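Local coordinates for selenium-binding protein (Sulfolobus tokodaii, PDB 2ECE) that is of unknown function but folds as a beta propeller of the selenium-binding protein family and may bind selenium, at residues A[360-365]-A[419-424]; A[46-51]-A[437-442]; A[348-351]-A[355-358]; A[220-225]-A[250-255]. All blocks are in the same frame, centred on the assembly; numbering follows the deposited sequence.

Interaction 1 of 4, residues A[360-365]-A[419-424]; sequences GKVKLG and VKLNAN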
loop_
_atom_site.group_PDB
_atom_site.type_symbol
_atom_site.label_atom_id
_atom_site.label_comp_id
_atom_site.label_asym_id
_atom_site.label_seq_id
_atom_site.Cartn_x
_atom_site.Cartn_y
_atom_site.Cartn_z
ATOM N N GLY A 360 -13.625 5.584 15.135
ATOM C CA GLY A 360 -14.148 4.306 14.685
ATOM C C GLY A 360 -13.147 3.176 14.838
ATOM O O GLY A 360 -11.953 3.364 14.599
ATOM N N LYS A 361 -13.634 1.999 15.227
ATOM C CA LYS A 361 -12.776 0.832 15.422
ATOM C C LYS A 361 -13.544 -0.480 15.263
ATOM O O LYS A 361 -14.582 -0.677 15.893
ATOM C CB LYS A 361 -12.151 0.872 16.819
ATOM C CG LYS A 361 -11.313 -0.356 17.160
ATOM C CD LYS A 361 -11.019 -0.475 18.654
ATOM C CE LYS A 361 -10.220 0.698 19.196
ATOM N NZ LYS A 361 -9.923 0.519 20.643
ATOM N N VAL A 362 -13.043 -1.370 14.412
ATOM C CA VAL A 362 -13.673 -2.670 14.227
ATOM C C VAL A 362 -12.623 -3.749 14.477
ATOM O O VAL A 362 -11.424 -3.514 14.304
ATOM C CB VAL A 362 -14.264 -2.845 12.803
ATOM C CG1 VAL A 362 -15.394 -1.853 12.587
ATOM C CG2 VAL A 362 -13.177 -2.671 11.754
ATOM N N LYS A 363 -13.074 -4.924 14.904
ATOM C CA LYS A 363 -12.169 -6.034 15.184
ATOM C C LYS A 363 -12.314 -7.119 14.126
ATOM O O LYS A 363 -13.418 -7.566 13.832
ATOM C CB LYS A 363 -12.463 -6.640 16.562
ATOM C CG LYS A 363 -12.487 -5.648 17.709
ATOM C CD LYS A 363 -12.774 -6.372 19.018
ATOM C CE LYS A 363 -13.282 -5.424 20.084
ATOM N NZ LYS A 363 -12.317 -4.327 20.354
ATOM N N LEU A 364 -11.188 -7.539 13.564
ATOM C CA LEU A 364 -11.175 -8.570 12.535
ATOM C C LEU A 364 -9.927 -9.425 12.741
ATOM O O LEU A 364 -8.809 -8.903 12.734
ATOM C CB LEU A 364 -11.136 -7.928 11.143
ATOM C CG LEU A 364 -12.316 -7.067 10.678
ATOM C CD1 LEU A 364 -11.899 -6.243 9.461
ATOM C CD2 LEU A 364 -13.512 -7.961 10.342
ATOM N N GLY A 365 -10.121 -10.729 12.928
ATOM C CA GLY A 365 -8.997 -11.630 13.142
ATOM C C GLY A 365 -8.044 -11.121 14.210
ATOM O O GLY A 365 -8.478 -10.690 15.277
ATOM N N VAL A 419 -12.764 -7.910 3.176
ATOM C CA VAL A 419 -13.884 -7.444 3.960
ATOM C C VAL A 419 -14.236 -6.018 3.576
ATOM O O VAL A 419 -13.359 -5.240 3.175
ATOM C CB VAL A 419 -13.523 -7.508 5.460
ATOM C CG1 VAL A 419 -14.386 -6.551 6.263
ATOM C CG2 VAL A 419 -13.696 -8.937 5.964
ATOM N N LYS A 420 -15.519 -5.684 3.680
ATOM C CA LYS A 420 -15.962 -4.335 3.380
ATOM C C LYS A 420 -16.464 -3.686 4.659
ATOM O O LYS A 420 -17.187 -4.304 5.444
ATOM C CB LYS A 420 -17.075 -4.315 2.329
ATOM C CG LYS A 420 -17.562 -2.893 2.058
ATOM C CD LYS A 420 -18.395 -2.748 0.787
ATOM C CE LYS A 420 -19.860 -3.107 0.987
ATOM N NZ LYS A 420 -20.691 -2.665 -0.181
ATOM N N LEU A 421 -16.055 -2.442 4.865
ATOM C CA LEU A 421 -16.461 -1.678 6.031
ATOM C C LEU A 421 -17.274 -0.499 5.521
ATOM O O LEU A 421 -17.017 0.015 4.436
ATOM C CB LEU A 421 -15.236 -1.153 6.781
ATOM C CG LEU A 421 -14.172 -2.156 7.232
ATOM C CD1 LEU A 421 -13.067 -1.419 7.976
ATOM C CD2 LEU A 421 -14.807 -3.209 8.132
ATOM N N ASN A 422 -18.266 -0.081 6.295
ATOM C CA ASN A 422 -19.086 1.057 5.918
ATOM C C ASN A 422 -18.636 2.191 6.828
ATOM O O ASN A 422 -18.788 2.113 8.045
ATOM C CB ASN A 422 -20.567 0.734 6.128
ATOM C CG ASN A 422 -21.079 -0.309 5.147
ATOM O OD1 ASN A 422 -21.666 -1.315 5.546
ATOM N ND2 ASN A 422 -20.864 -0.070 3.856
ATOM N N ALA A 423 -18.049 3.229 6.240
ATOM C CA ALA A 423 -17.556 4.359 7.021
ATOM C C ALA A 423 -18.540 5.521 7.014
ATOM O O ALA A 423 -19.121 5.855 5.976
ATOM C CB ALA A 423 -16.208 4.813 6.487
ATOM N N ASN A 424 -18.711 6.133 8.178
ATOM C CA ASN A 424 -19.628 7.254 8.337
ATOM C C ASN A 424 -18.925 8.581 8.077
ATOM O O ASN A 424 -17.963 8.926 8.762
ATOM C CB ASN A 424 -20.207 7.252 9.755
ATOM C CG ASN A 424 -21.357 8.226 9.914
ATOM O OD1 ASN A 424 -21.235 9.407 9.583
ATOM N ND2 ASN A 424 -22.482 7.737 10.426
#
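The methyl ends of Val362 and Leu421 meet head on between two adjacent sheets of the propeller. The contact is wholly apolar. CG2 of Val362 lies 4.0 Å from CD1 of Leu421 and is equally near its CD2, so one valine methyl seats in the fork of the leucine. CG2 holds the place between the backbone N and the carbonyl carbon of Val362, and from there it faces the second strand. The second pair meets through a single methyl on each side. Leu364 sends CD1 to CG1 of Val419, at 4.1 Å. That valine methyl stands opposite its own backbone N (chi1 157°), a rotation that turns it to the leucine. A longer approach links the pairs: CD1 of Leu364 is 4.4 Å from CD2 of Leu421. The four side chains thus form a continuous row.

No hydrogen bond joins the two segments. The CA atoms of Val362 and Leu421 are 8.7 Å apart, which fits sheets stacked through side chains and not strands paired by their backbones. Backbone bonding goes to partners within each sheet instead: Val362 pairs with Val345, and Val419 with Val397. Val345 also touches Leu421. Ile431 and Phe436 of strand 429-438 add to the same apolar layer, the first on Leu364 and the second on Val419.

All four touching residues are buried and branched. The chemistry implies that dispersion and the exclusion of water hold these two blades together here, with no polar group directing the fit.

Interaction 2 of 4, residues A[46-51]-A[437-442]; sequences AVVDVN and VDFGEA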
loop_
_atom_site.group_PDB
_atom_site.type_symbol
_atom_site.label_atom_id
_atom_site.label_comp_id
_atom_site.label_asym_id
_atom_site.label_seq_id
_atom_site.Cartn_x
_atom_site.Cartn_y
_atom_site.Cartn_z
ATOM N N ALA A 46 -7.324 -10.784 -9.027
ATOM C CA ALA A 46 -8.718 -11.191 -8.968
ATOM C C ALA A 46 -9.608 -10.005 -9.277
ATOM O O ALA A 46 -9.325 -8.881 -8.853
ATOM C CB ALA A 46 -9.042 -11.741 -7.591
ATOM N N VAL A 47 -10.674 -10.256 -10.033
ATOM C CA VAL A 47 -11.624 -9.209 -10.375
ATOM C C VAL A 47 -12.866 -9.462 -9.531
ATOM O O VAL A 47 -13.563 -10.455 -9.727
ATOM C CB VAL A 47 -12.006 -9.249 -11.868
ATOM C CG1 VAL A 47 -12.964 -8.112 -12.183
ATOM C CG2 VAL A 47 -10.753 -9.137 -12.731
ATOM N N VAL A 48 -13.129 -8.566 -8.586
ATOM C CA VAL A 48 -14.273 -8.690 -7.694
ATOM C C VAL A 48 -15.383 -7.695 -8.029
ATOM O O VAL A 48 -15.134 -6.485 -8.150
ATOM C CB VAL A 48 -13.849 -8.484 -6.221
ATOM C CG1 VAL A 48 -15.063 -8.563 -5.311
ATOM C CG2 VAL A 48 -12.830 -9.544 -5.822
ATOM N N ASP A 49 -16.600 -8.222 -8.187
ATOM C CA ASP A 49 -17.770 -7.402 -8.491
ATOM C C ASP A 49 -18.134 -6.762 -7.169
ATOM O O ASP A 49 -18.472 -7.435 -6.188
ATOM C CB ASP A 49 -18.948 -8.246 -8.989
ATOM C CG ASP A 49 -20.068 -7.392 -9.570
ATOM O OD1 ASP A 49 -20.305 -6.277 -9.045
ATOM O OD2 ASP A 49 -20.710 -7.836 -10.550
ATOM N N VAL A 50 -18.076 -5.442 -7.157
ATOM C CA VAL A 50 -18.319 -4.697 -5.952
ATOM C C VAL A 50 -19.562 -3.791 -5.952
ATOM O O VAL A 50 -19.745 -2.974 -5.049
ATOM C CB VAL A 50 -16.993 -3.944 -5.626
ATOM C CG1 VAL A 50 -17.167 -2.448 -5.636
ATOM C CG2 VAL A 50 -16.429 -4.457 -4.327
ATOM N N ASN A 51 -20.428 -3.985 -6.946
ATOM C CA ASN A 51 -21.681 -3.232 -7.117
ATOM C C ASN A 51 -22.840 -4.024 -6.486
ATOM O O ASN A 51 -23.187 -5.098 -6.968
ATOM C CB ASN A 51 -21.960 -3.055 -8.614
ATOM C CG ASN A 51 -23.145 -2.147 -8.900
ATOM O OD1 ASN A 51 -24.093 -2.051 -8.113
ATOM N ND2 ASN A 51 -23.105 -1.489 -10.054
ATOM N N VAL A 437 -15.416 -11.866 0.537
ATOM C CA VAL A 437 -14.742 -12.644 -0.478
ATOM C C VAL A 437 -13.732 -13.503 0.261
ATOM O O VAL A 437 -12.939 -13.004 1.070
ATOM C CB VAL A 437 -13.989 -11.760 -1.494
ATOM C CG1 VAL A 437 -13.367 -12.632 -2.574
ATOM C CG2 VAL A 437 -14.941 -10.747 -2.108
ATOM N N ASP A 438 -13.803 -14.801 0.008
ATOM C CA ASP A 438 -12.892 -15.765 0.594
ATOM C C ASP A 438 -12.067 -16.244 -0.598
ATOM O O ASP A 438 -12.607 -16.796 -1.553
ATOM C CB ASP A 438 -13.698 -16.902 1.235
ATOM C CG ASP A 438 -12.958 -18.222 1.235
ATOM O OD1 ASP A 438 -11.718 -18.225 1.397
ATOM O OD2 ASP A 438 -13.632 -19.263 1.086
ATOM N N PHE A 439 -10.763 -16.008 -0.552
ATOM C CA PHE A 439 -9.893 -16.382 -1.660
ATOM C C PHE A 439 -9.359 -17.811 -1.593
ATOM O O PHE A 439 -8.423 -18.168 -2.315
ATOM C CB PHE A 439 -8.747 -15.372 -1.753
ATOM C CG PHE A 439 -9.201 -13.984 -2.138
ATOM C CD1 PHE A 439 -9.504 -13.679 -3.463
ATOM C CD2 PHE A 439 -9.362 -12.995 -1.173
ATOM C CE1 PHE A 439 -9.962 -12.411 -3.820
ATOM C CE2 PHE A 439 -9.819 -11.724 -1.523
ATOM C CZ PHE A 439 -10.120 -11.432 -2.849
ATOM N N GLY A 440 -9.962 -18.630 -0.735
ATOM C CA GLY A 440 -9.540 -20.020 -0.616
ATOM C C GLY A 440 -8.174 -20.181 0.018
ATOM O O GLY A 440 -7.980 -19.799 1.167
ATOM N N GLU A 441 -7.224 -20.746 -0.721
ATOM C CA GLU A 441 -5.875 -20.938 -0.192
ATOM C C GLU A 441 -4.948 -19.810 -0.645
ATOM O O GLU A 441 -3.790 -19.738 -0.228
ATOM C CB GLU A 441 -5.305 -22.285 -0.652
ATOM C CG GLU A 441 -6.081 -23.516 -0.180
ATOM C CD GLU A 441 -6.043 -23.705 1.329
ATOM O OE1 GLU A 441 -4.946 -23.602 1.920
ATOM O OE2 GLU A 441 -7.109 -23.969 1.926
ATOM N N ALA A 442 -5.457 -18.937 -1.510
ATOM C CA ALA A 442 -4.669 -17.806 -1.998
ATOM C C ALA A 442 -4.760 -16.680 -0.970
ATOM O O ALA A 442 -5.727 -16.615 -0.214
ATOM C CB ALA A 442 -5.208 -17.330 -3.346
#
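Phe439 carries its ring from just beyond the end of strand 429-438 to Ala46 and Val48. CB and CG begin the reach. CG stands opposite the carbonyl carbon (chi1 -66°), and this swings the ring over to the other sheet although the CB bond itself does not aim there. Farther along the ring, CE1 lies 3.9 Å from CB of Ala46. At the tip, CZ is 4.4 Å from CG2 of Val48. Both partners approach the ring obliquely. One ring face is taken by Val437, whose CG1 sits above the rim, 3.5 Å from CZ. Met418, Ile60 and Cys32 also touch the phenylalanine.

Val437 makes the other link. Its CG2 meets CG1 of Val48 tip to tip at 3.9 Å. CG1 of Val48 makes the closer contact with the valine, and CG2 is the methyl that approaches the ring.

The chain beyond Phe439 is held locally. Residues 439 to 442 form a type II' beta turn, and Gly440 takes its positive phi. Asp438 OD1 accepts from the N of Gly440 at 2.8 Å, an Asx turn, with the donor well above the carboxylate plane. A second Asx turn follows strand 44-49, where Asp49 OD1 accepts from the N of Asn51.

No hydrogen bond crosses between the segments. Their chemistry implies a water-excluding seam between two blades, while polar groups shape the turns at its ends.

Interaction 3 of 4, residues A[348-351]-A[355-358]; sequences YDIS and KPVL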
loop_
_atom_site.group_PDB
_atom_site.type_symbol
_atom_site.label_atom_id
_atom_site.label_comp_id
_atom_site.label_asym_id
_atom_site.label_seq_id
_atom_site.Cartn_x
_atom_site.Cartn_y
_atom_site.Cartn_z
ATOM N N TYR A 348 -9.462 7.590 12.201
ATOM C CA TYR A 348 -9.095 8.759 12.985
ATOM C C TYR A 348 -9.523 10.029 12.266
ATOM O O TYR A 348 -9.221 10.219 11.087
ATOM C CB TYR A 348 -7.586 8.821 13.222
ATOM C CG TYR A 348 -7.056 7.842 14.236
ATOM C CD1 TYR A 348 -6.818 6.514 13.896
ATOM C CD2 TYR A 348 -6.783 8.249 15.544
ATOM C CE1 TYR A 348 -6.315 5.609 14.833
ATOM C CE2 TYR A 348 -6.281 7.357 16.490
ATOM C CZ TYR A 348 -6.049 6.036 16.127
ATOM O OH TYR A 348 -5.548 5.148 17.054
ATOM N N ASP A 349 -10.242 10.889 12.976
ATOM C CA ASP A 349 -10.675 12.155 12.405
ATOM C C ASP A 349 -9.426 13.027 12.416
ATOM O O ASP A 349 -8.845 13.269 13.471
ATOM C CB ASP A 349 -11.774 12.772 13.285
ATOM C CG ASP A 349 -12.207 14.147 12.812
ATOM O OD1 ASP A 349 -13.431 14.399 12.777
ATOM O OD2 ASP A 349 -11.332 14.979 12.489
ATOM N N ILE A 350 -8.990 13.475 11.247
ATOM C CA ILE A 350 -7.803 14.315 11.197
ATOM C C ILE A 350 -8.108 15.746 10.774
ATOM O O ILE A 350 -7.286 16.394 10.120
ATOM C CB ILE A 350 -6.709 13.722 10.263
ATOM C CG1 ILE A 350 -7.304 13.345 8.906
ATOM C CG2 ILE A 350 -6.071 12.516 10.927
ATOM C CD1 ILE A 350 -6.266 12.836 7.925
ATOM N N SER A 351 -9.289 16.235 11.150
ATOM C CA SER A 351 -9.685 17.609 10.839
ATOM C C SER A 351 -8.512 18.484 11.259
ATOM O O SER A 351 -8.202 19.490 10.622
ATOM C CB SER A 351 -10.942 17.991 11.622
ATOM O OG SER A 351 -12.035 17.174 11.238
ATOM N N LYS A 355 -3.609 16.652 15.781
ATOM C CA LYS A 355 -4.285 16.002 16.901
ATOM C C LYS A 355 -5.428 15.115 16.413
ATOM O O LYS A 355 -6.600 15.497 16.473
ATOM C CB LYS A 355 -4.823 17.053 17.880
ATOM C CG LYS A 355 -3.905 17.345 19.062
ATOM C CD LYS A 355 -4.591 16.959 20.366
ATOM C CE LYS A 355 -3.676 16.142 21.272
ATOM N NZ LYS A 355 -4.454 15.437 22.329
ATOM N N PRO A 356 -5.094 13.908 15.923
ATOM C CA PRO A 356 -6.073 12.942 15.414
ATOM C C PRO A 356 -7.010 12.426 16.507
ATOM O O PRO A 356 -6.592 12.201 17.637
ATOM C CB PRO A 356 -5.194 11.828 14.837
ATOM C CG PRO A 356 -3.913 12.543 14.485
ATOM C CD PRO A 356 -3.722 13.428 15.685
ATOM N N VAL A 357 -8.276 12.237 16.158
ATOM C CA VAL A 357 -9.261 11.741 17.104
ATOM C C VAL A 357 -9.844 10.409 16.642
ATOM O O VAL A 357 -10.363 10.302 15.531
ATOM C CB VAL A 357 -10.407 12.765 17.290
ATOM C CG1 VAL A 357 -11.563 12.133 18.053
ATOM C CG2 VAL A 357 -9.886 13.980 18.038
ATOM N N LEU A 358 -9.752 9.396 17.498
ATOM C CA LEU A 358 -10.280 8.067 17.181
ATOM C C LEU A 358 -11.806 8.154 17.095
ATOM O O LEU A 358 -12.467 8.488 18.079
ATOM C CB LEU A 358 -9.892 7.074 18.283
ATOM C CG LEU A 358 -9.492 5.631 17.945
ATOM C CD1 LEU A 358 -9.760 4.758 19.167
ATOM C CD2 LEU A 358 -10.267 5.104 16.752
HETATM O O HOH W 1 -8.746 15.729 14.553
#
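Tyr348 and Leu358 form a non-hydrogen-bonded pair of an antiparallel hairpin. The tight, buried part is Tyr348 and Ile350 against Pro356. CB of Pro356 lies 4.0 Å from CD2 of Tyr348 and 4.1 Å from CG2 of Ile350, so the proline is wedged between the two. Leu358 covers the tyrosine ring from the exposed side. Its CG lies over one ring face, 4.2 Å from the ring centroid and 26° off the normal, a CH-pi contact.

Asp349 and Val357 are the hydrogen-bonded pair. Asp349 N donates to Val357 O at 2.6 Å, and Val357 N returns a bond to Asp349 O at 2.9 Å.

The looser side has Val357 and Lys355, both exposed. The side chains of Asp349 and Val357 come together only through the CB atoms. Asp349 extends CG opposite its backbone N (chi1 176°), toward the turn. There OD2 takes two bonds from Ser351: OG on the syn lone pair, and N nearly in line with the C-O bond. The latter closes an Asx turn. A water 2.7 Å from Asp349 O also bonds Lys355 O and bridges the hairpin where the strands part.

The hairpin joins strands 344-349 and 357-363. Leu335 and Leu337 of strand 334-339, the next strand of the sheet, touch Tyr348, whose OH bonds to Arg346. Ile298 of strand 291-304, from the adjacent sheet, packs on both Tyr348 and Pro356.

Interaction 4 of 4, residues A[220-225]-A[250-255]; sequences EHLKDR and NRMALE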
loop_
_atom_site.group_PDB
_atom_site.type_symbol
_atom_site.label_atom_id
_atom_site.label_comp_id
_atom_site.label_asym_id
_atom_site.label_seq_id
_atom_site.Cartn_x
_atom_site.Cartn_y
_atom_site.Cartn_z
ATOM N N GLU A 220 16.828 -9.972 15.588
ATOM C CA GLU A 220 18.187 -9.482 15.788
ATOM C C GLU A 220 18.593 -8.505 14.683
ATOM O O GLU A 220 19.564 -7.763 14.833
ATOM C CB GLU A 220 19.181 -10.643 15.825
ATOM C CG GLU A 220 19.193 -11.485 14.561
ATOM C CD GLU A 220 18.282 -12.698 14.656
ATOM O OE1 GLU A 220 17.200 -12.586 15.274
ATOM O OE2 GLU A 220 18.646 -13.761 14.102
ATOM N N HIS A 221 17.842 -8.508 13.584
ATOM C CA HIS A 221 18.107 -7.626 12.442
ATOM C C HIS A 221 17.533 -6.221 12.633
ATOM O O HIS A 221 18.018 -5.258 12.039
ATOM C CB HIS A 221 17.480 -8.188 11.162
ATOM C CG HIS A 221 18.189 -9.373 10.582
ATOM N ND1 HIS A 221 17.855 -9.894 9.350
ATOM C CD2 HIS A 221 19.194 -10.145 11.061
ATOM C CE1 HIS A 221 18.625 -10.939 9.094
ATOM N NE2 HIS A 221 19.443 -11.112 10.116
ATOM N N LEU A 222 16.485 -6.121 13.442
ATOM C CA LEU A 222 15.805 -4.853 13.680
ATOM C C LEU A 222 16.659 -3.612 13.909
ATOM O O LEU A 222 16.501 -2.615 13.206
ATOM C CB LEU A 222 14.815 -5.004 14.832
ATOM C CG LEU A 222 13.451 -5.571 14.440
ATOM C CD1 LEU A 222 12.612 -5.815 15.681
ATOM C CD2 LEU A 222 12.751 -4.590 13.504
ATOM N N LYS A 223 17.565 -3.664 14.878
ATOM C CA LYS A 223 18.393 -2.503 15.179
ATOM C C LYS A 223 19.280 -1.978 14.053
ATOM O O LYS A 223 19.300 -0.775 13.795
ATOM C CB LYS A 223 19.253 -2.770 16.421
ATOM C CG LYS A 223 20.320 -1.706 16.675
ATOM C CD LYS A 223 20.916 -1.816 18.074
ATOM C CE LYS A 223 20.226 -0.862 19.044
ATOM N NZ LYS A 223 20.459 0.572 18.682
ATOM N N ASP A 224 20.005 -2.860 13.372
ATOM C CA ASP A 224 20.906 -2.404 12.320
ATOM C C ASP A 224 20.468 -2.595 10.872
ATOM O O ASP A 224 21.075 -2.016 9.978
ATOM C CB ASP A 224 22.283 -3.057 12.483
ATOM C CG ASP A 224 22.813 -2.954 13.893
ATOM O OD1 ASP A 224 22.730 -1.853 14.479
ATOM O OD2 ASP A 224 23.318 -3.975 14.411
ATOM N N ARG A 225 19.426 -3.381 10.622
ATOM C CA ARG A 225 19.027 -3.613 9.238
ATOM C C ARG A 225 17.704 -3.018 8.762
ATOM O O ARG A 225 17.387 -3.096 7.576
ATOM C CB ARG A 225 19.054 -5.113 8.947
ATOM C CG ARG A 225 20.355 -5.761 9.393
ATOM C CD ARG A 225 20.533 -7.163 8.846
ATOM N NE ARG A 225 21.685 -7.814 9.464
ATOM C CZ ARG A 225 22.258 -8.918 9.000
ATOM N NH1 ARG A 225 21.789 -9.503 7.905
ATOM N NH2 ARG A 225 23.302 -9.439 9.636
ATOM N N ASN A 250 12.314 3.646 16.720
ATOM C CA ASN A 250 11.323 3.011 15.849
ATOM C C ASN A 250 11.940 2.364 14.616
ATOM O O ASN A 250 13.002 2.777 14.152
ATOM C CB ASN A 250 10.261 4.025 15.409
ATOM C CG ASN A 250 9.514 4.633 16.581
ATOM O OD1 ASN A 250 9.024 3.918 17.455
ATOM N ND2 ASN A 250 9.414 5.960 16.600
ATOM N N ARG A 251 11.266 1.348 14.089
ATOM C CA ARG A 251 11.739 0.650 12.901
ATOM C C ARG A 251 10.607 0.356 11.909
ATOM O O ARG A 251 9.465 0.105 12.290
ATOM C CB ARG A 251 12.437 -0.656 13.297
ATOM C CG ARG A 251 13.745 -0.457 14.058
ATOM C CD ARG A 251 14.789 0.237 13.195
ATOM N NE ARG A 251 16.089 0.333 13.856
ATOM C CZ ARG A 251 16.398 1.224 14.796
ATOM N NH1 ARG A 251 15.497 2.115 15.193
ATOM N NH2 ARG A 251 17.613 1.223 15.341
ATOM N N MET A 252 10.969 0.378 10.633
ATOM C CA MET A 252 10.063 0.143 9.528
ATOM C C MET A 252 9.194 1.381 9.267
ATOM O O MET A 252 8.055 1.473 9.735
ATOM C CB MET A 252 9.179 -1.071 9.820
ATOM C CG MET A 252 9.954 -2.380 10.016
ATOM S SD MET A 252 8.908 -3.848 10.107
ATOM C CE MET A 252 9.905 -4.949 11.162
ATOM N N ALA A 253 9.697 2.256 8.398
ATOM C CA ALA A 253 8.993 3.469 8.005
ATOM C C ALA A 253 8.336 3.017 6.694
ATOM O O ALA A 253 8.996 3.057 5.646
ATOM C CB ALA A 253 9.999 4.603 7.761
ATOM N N LEU A 254 7.061 2.629 6.725
ATOM C CA LEU A 254 6.405 2.113 5.555
ATOM C C LEU A 254 5.662 3.169 4.682
ATOM O O LEU A 254 6.269 3.805 3.810
ATOM C CB LEU A 254 5.448 0.909 6.010
ATOM C CG LEU A 254 6.307 -0.209 6.666
ATOM C CD1 LEU A 254 5.442 -1.439 6.697
ATOM C CD2 LEU A 254 7.615 -0.526 5.908
ATOM N N GLU A 255 4.318 3.010 4.697
ATOM C CA GLU A 255 3.379 3.755 3.863
ATOM C C GLU A 255 3.291 5.244 3.978
ATOM O O GLU A 255 3.010 5.794 5.061
ATOM C CB GLU A 255 1.953 3.154 4.007
ATOM C CG GLU A 255 1.802 1.658 3.704
ATOM C CD GLU A 255 2.064 1.284 2.250
ATOM O OE1 GLU A 255 1.774 2.103 1.358
ATOM O OE2 GLU A 255 2.544 0.157 1.994
#
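Arg251 reaches from strand 250-258 to the backbone carbonyls of Leu222 and Lys223. Its chain leaves with CG opposite the carbonyl carbon and then bends at chi2 (-64°), which lays the CD and NE atoms against Leu222 O. The guanidinium meets both carbonyls at its edge. NH2 donates to Lys223 O at 3.0 Å, on a lone pair in the carbonyl plane. NE gives two weak bonds, to Leu222 O and, longer, to Lys223 O. On the other flank NH1 donates to Asn250 O at 2.8 Å, from above that carbonyl's plane, and also hydrogen-bonds Glu248 O. Held at NE, NH1 and NH2, the group has little freedom to rotate.

Lys223 NZ lies 4.4 Å from Arg251 NH2. Two like charges so near would probably disfavour each other, though Lys223 is exposed.

Beside this polar grip is a small apolar one. CD2 of Leu222 is 3.7 Å from CE of Met252, and the side chains cross at about a right angle. Met252 runs extended beyond CG, which brings its terminal methyl out to the leucine. The same CD2 is 4.0 Å from CB of Arg251.

The short helix 222-225 lies in the connection between strands 201-204 and 229-234. Strand 250-258 is the first of the next sheet, paired with strand 266-274. The contact thus ties a loop helix of one blade to the edge strand of its neighbour.

In the fold
The contacts spread round a propeller whose blades are antiparallel sheets. Interaction 2 opens first and closes last; inside its loop interactions 4, 3 and 1 follow in that order. Interactions 1 and 3 share strand 357-363, with centres about 17 Å apart. Interactions 1 and 2 reach the same sheet through strands 417-423 and 429-438. Interaction 2 then meets the sheet in which strand 27-33 pairs with strand 443-449. Interaction 4 lies on the opposite side of the chain's centre from interaction 2, about 32 Å between centres. Interactions 1, 2 and 4 join successive blades while interaction 3 shapes one, consistent with a ring closed where its first and last strands share a sheet.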